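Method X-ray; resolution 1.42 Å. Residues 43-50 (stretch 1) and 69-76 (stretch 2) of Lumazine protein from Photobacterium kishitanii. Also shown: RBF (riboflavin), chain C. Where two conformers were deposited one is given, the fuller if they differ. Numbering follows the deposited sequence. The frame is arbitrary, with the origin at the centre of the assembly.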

# COMPACT_ATOMS: atom_id res chain seq x y z
N LEU A 43 5.49 3.82 5.57
CA LEU A 43 4.29 3.33 4.83
C LEU A 43 4.11 1.83 4.90
O LEU A 43 5.01 1.05 4.60
CB LEU A 43 4.37 3.72 3.35
CG LEU A 43 4.54 5.22 3.11
CD1 LEU A 43 4.38 5.43 1.58
CD2 LEU A 43 3.50 6.08 3.84
N VAL A 44 2.89 1.47 5.29
CA VAL A 44 2.50 0.06 5.28
C VAL A 44 1.29 -0.04 4.34
O VAL A 44 0.26 0.65 4.53
CB VAL A 44 2.05 -0.37 6.70
CG1 VAL A 44 1.61 -1.90 6.59
CG2 VAL A 44 3.18 -0.22 7.66
N ASN A 45 1.47 -0.78 3.23
CA ASN A 45 0.47 -0.68 2.19
C ASN A 45 0.09 0.72 1.82
O ASN A 45 -1.06 1.09 1.46
CB ASN A 45 -0.82 -1.42 2.48
CG ASN A 45 -0.70 -2.94 2.36
OD1 ASN A 45 0.16 -3.46 1.67
ND2 ASN A 45 -1.65 -3.66 2.97
N GLY A 46 1.14 1.59 1.73
CA GLY A 46 0.94 2.98 1.28
C GLY A 46 0.37 3.87 2.33
O GLY A 46 0.25 5.13 2.09
N CYS A 47 0.08 3.38 3.55
CA CYS A 47 -0.51 4.24 4.58
C CYS A 47 0.56 4.61 5.62
O CYS A 47 1.22 3.75 6.16
CB CYS A 47 -1.55 3.40 5.29
SG CYS A 47 -2.52 4.31 6.55
N SER A 48 0.62 5.92 5.95
CA SER A 48 1.51 6.31 7.01
C SER A 48 0.98 5.74 8.36
O SER A 48 -0.12 6.08 8.79
CB SER A 48 1.61 7.83 7.13
OG SER A 48 2.41 8.37 6.07
N LEU A 49 1.86 5.03 9.06
CA LEU A 49 1.61 4.45 10.41
C LEU A 49 2.85 4.62 11.24
O LEU A 49 3.98 4.68 10.74
CB LEU A 49 1.23 2.95 10.36
CG LEU A 49 -0.00 2.61 9.52
CD1 LEU A 49 -0.18 1.07 9.50
CD2 LEU A 49 -1.30 3.25 10.10
N THR A 50 2.63 4.65 12.54
CA THR A 50 3.73 4.86 13.53
C THR A 50 4.07 3.56 14.25
O THR A 50 3.17 2.93 14.82
CB THR A 50 3.21 5.92 14.56
OG1 THR A 50 2.82 7.10 13.82
CG2 THR A 50 4.42 6.22 15.54
N THR A 69 -10.65 4.18 6.32
CA THR A 69 -10.38 4.56 4.90
C THR A 69 -9.25 3.69 4.29
O THR A 69 -8.72 4.01 3.25
CB THR A 69 -9.86 6.03 4.90
OG1 THR A 69 -8.90 6.21 5.92
CG2 THR A 69 -11.07 6.97 5.18
N THR A 70 -9.01 2.54 4.93
CA THR A 70 -7.95 1.59 4.46
C THR A 70 -8.41 0.16 4.59
O THR A 70 -9.46 -0.12 5.21
CB THR A 70 -6.63 1.77 5.32
OG1 THR A 70 -6.98 1.46 6.69
CG2 THR A 70 -6.10 3.21 5.25
N THR A 71 -7.59 -0.77 4.09
CA THR A 71 -7.94 -2.20 4.14
C THR A 71 -7.63 -2.86 5.44
O THR A 71 -7.95 -4.10 5.60
CB THR A 71 -7.29 -2.89 2.93
OG1 THR A 71 -5.90 -2.74 3.12
CG2 THR A 71 -7.74 -2.27 1.65
N PHE A 72 -6.89 -2.20 6.35
CA PHE A 72 -6.39 -2.94 7.52
C PHE A 72 -7.46 -3.72 8.33
O PHE A 72 -7.18 -4.87 8.71
CB PHE A 72 -5.70 -2.00 8.46
CG PHE A 72 -4.39 -1.47 7.92
CD1 PHE A 72 -3.29 -2.30 7.88
CD2 PHE A 72 -4.29 -0.20 7.40
CE1 PHE A 72 -2.06 -1.78 7.38
CE2 PHE A 72 -3.08 0.30 6.89
CZ PHE A 72 -1.98 -0.50 6.85
N ARG A 73 -8.66 -3.17 8.37
CA ARG A 73 -9.71 -3.70 9.26
C ARG A 73 -9.97 -5.10 8.84
O ARG A 73 -10.25 -5.96 9.78
CB ARG A 73 -10.92 -2.76 9.13
CG ARG A 73 -12.20 -3.19 9.97
CD ARG A 73 -13.26 -2.13 9.95
NE ARG A 73 -13.43 -1.42 8.66
CZ ARG A 73 -13.83 -0.15 8.56
NH1 ARG A 73 -14.10 0.50 9.68
NH2 ARG A 73 -14.01 0.43 7.38
N GLU A 74 -9.87 -5.38 7.54
CA GLU A 74 -10.23 -6.73 7.01
C GLU A 74 -9.09 -7.57 6.69
O GLU A 74 -9.27 -8.65 6.16
CB GLU A 74 -10.99 -6.60 5.72
CG GLU A 74 -12.36 -7.12 5.69
CD GLU A 74 -13.26 -6.01 5.94
OE1 GLU A 74 -13.19 -5.57 7.11
OE2 GLU A 74 -14.03 -5.61 4.99
N LEU A 75 -7.87 -7.16 6.97
CA LEU A 75 -6.78 -8.07 6.69
C LEU A 75 -6.74 -9.19 7.77
O LEU A 75 -7.33 -9.12 8.84
CB LEU A 75 -5.42 -7.28 6.66
CG LEU A 75 -5.30 -6.16 5.60
CD1 LEU A 75 -3.91 -5.54 5.80
CD2 LEU A 75 -5.48 -6.72 4.30
N GLU A 76 -5.95 -10.21 7.41
CA GLU A 76 -5.86 -11.45 8.17
C GLU A 76 -4.45 -11.80 8.46
O GLU A 76 -3.50 -11.52 7.70
CB GLU A 76 -6.46 -12.60 7.29
CG GLU A 76 -7.97 -12.35 6.95
CD GLU A 76 -8.92 -12.50 8.14
OE1 GLU A 76 -10.12 -12.20 7.86
OE2 GLU A 76 -8.54 -12.86 9.31
N1 RBF C . -3.10 6.41 11.31
C2 RBF C . -3.23 5.33 12.12
O2 RBF C . -4.31 4.66 12.13
N3 RBF C . -2.20 4.85 12.92
C4 RBF C . -0.93 5.48 12.92
O4 RBF C . -0.05 5.00 13.65
C4A RBF C . -0.86 6.64 12.14
N5 RBF C . 0.39 7.38 12.20
C5A RBF C . 0.47 8.52 11.41
C6 RBF C . 1.62 9.29 11.57
C7 RBF C . 1.67 10.47 10.78
C7M RBF C . 2.93 11.35 11.02
C8 RBF C . 0.71 10.84 9.89
C8M RBF C . 0.89 12.04 9.07
C9 RBF C . -0.46 10.01 9.72
C9A RBF C . -0.61 8.90 10.56
N10 RBF C . -1.80 8.11 10.50
C10 RBF C . -1.90 7.05 11.36
C1' RBF C . -2.93 8.50 9.75
C2' RBF C . -3.17 7.72 8.47
O2' RBF C . -1.96 7.80 7.64
C3' RBF C . -4.26 8.27 7.72
O3' RBF C . -5.45 8.19 8.68
C4' RBF C . -4.72 7.39 6.55
O4' RBF C . -3.74 7.47 5.49
C5' RBF C . -6.07 7.83 5.97
O5' RBF C . -6.55 6.94 4.96
O HOH W 1 -3.70 -1.96 4.42

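The two stretches meet in a small, mainly apolar contact centred on the ring of Phe 72, with one water bridge at its side and no direct hydrogen bond between them.

Stretch 1 is a tight hairpin. A type I' turn runs from Val 44 to Cys 47. The backbone closes it in both directions: Val 44 N donates to Cys 47 O at 3.0 Å, and Cys 47 N donates to Val 44 O at 2.9 Å. Asn 45 and Gly 46 fill the turn with positive phi angles, a region that glycine enters easily.

Stretch 2 is more irregular. A short 3-10 segment includes Phe 72 and ends at Glu 74. Leu 75 N donates to Phe 72 O at 3.0 Å. The backbones stay well apart, with 7.9 Å between Cys 47 CA and Thr 70 CA, so side chains make most of the contact.

Phe 72 points toward the hairpin. Val 44 CG1 lies 3.8 Å from Phe 72 CE1, and Cys 47 CB lies 3.8 Å from Phe 72 CE2. Leu 49 CD1 comes to 3.6 Å from Phe 72 CZ. These are van der Waals contacts that shield apolar surface from solvent. Val 44 O also approaches the ring edge, 3.4 Å from Phe 72 CZ. An aromatic edge carries slight positive charge, which suits a carbonyl oxygen. Cys 47 SG sits at the edge too, 5.4 Å from the centroid of the Phe 72 ring.

Asn 45 ND2 and Thr 71 OG1 are 4.4 Å apart, too far to bond directly. Water 1 joins them. It accepts from Asn 45 ND2 at 3.0 Å and hydrogen-bonds Thr 71 OG1 at 2.7 Å.

Riboflavin adds a further link. Thr 50 N donates to RBF O4 at 2.9 Å, while Thr 69 OG1 lies 2.6 Å from RBF O5'.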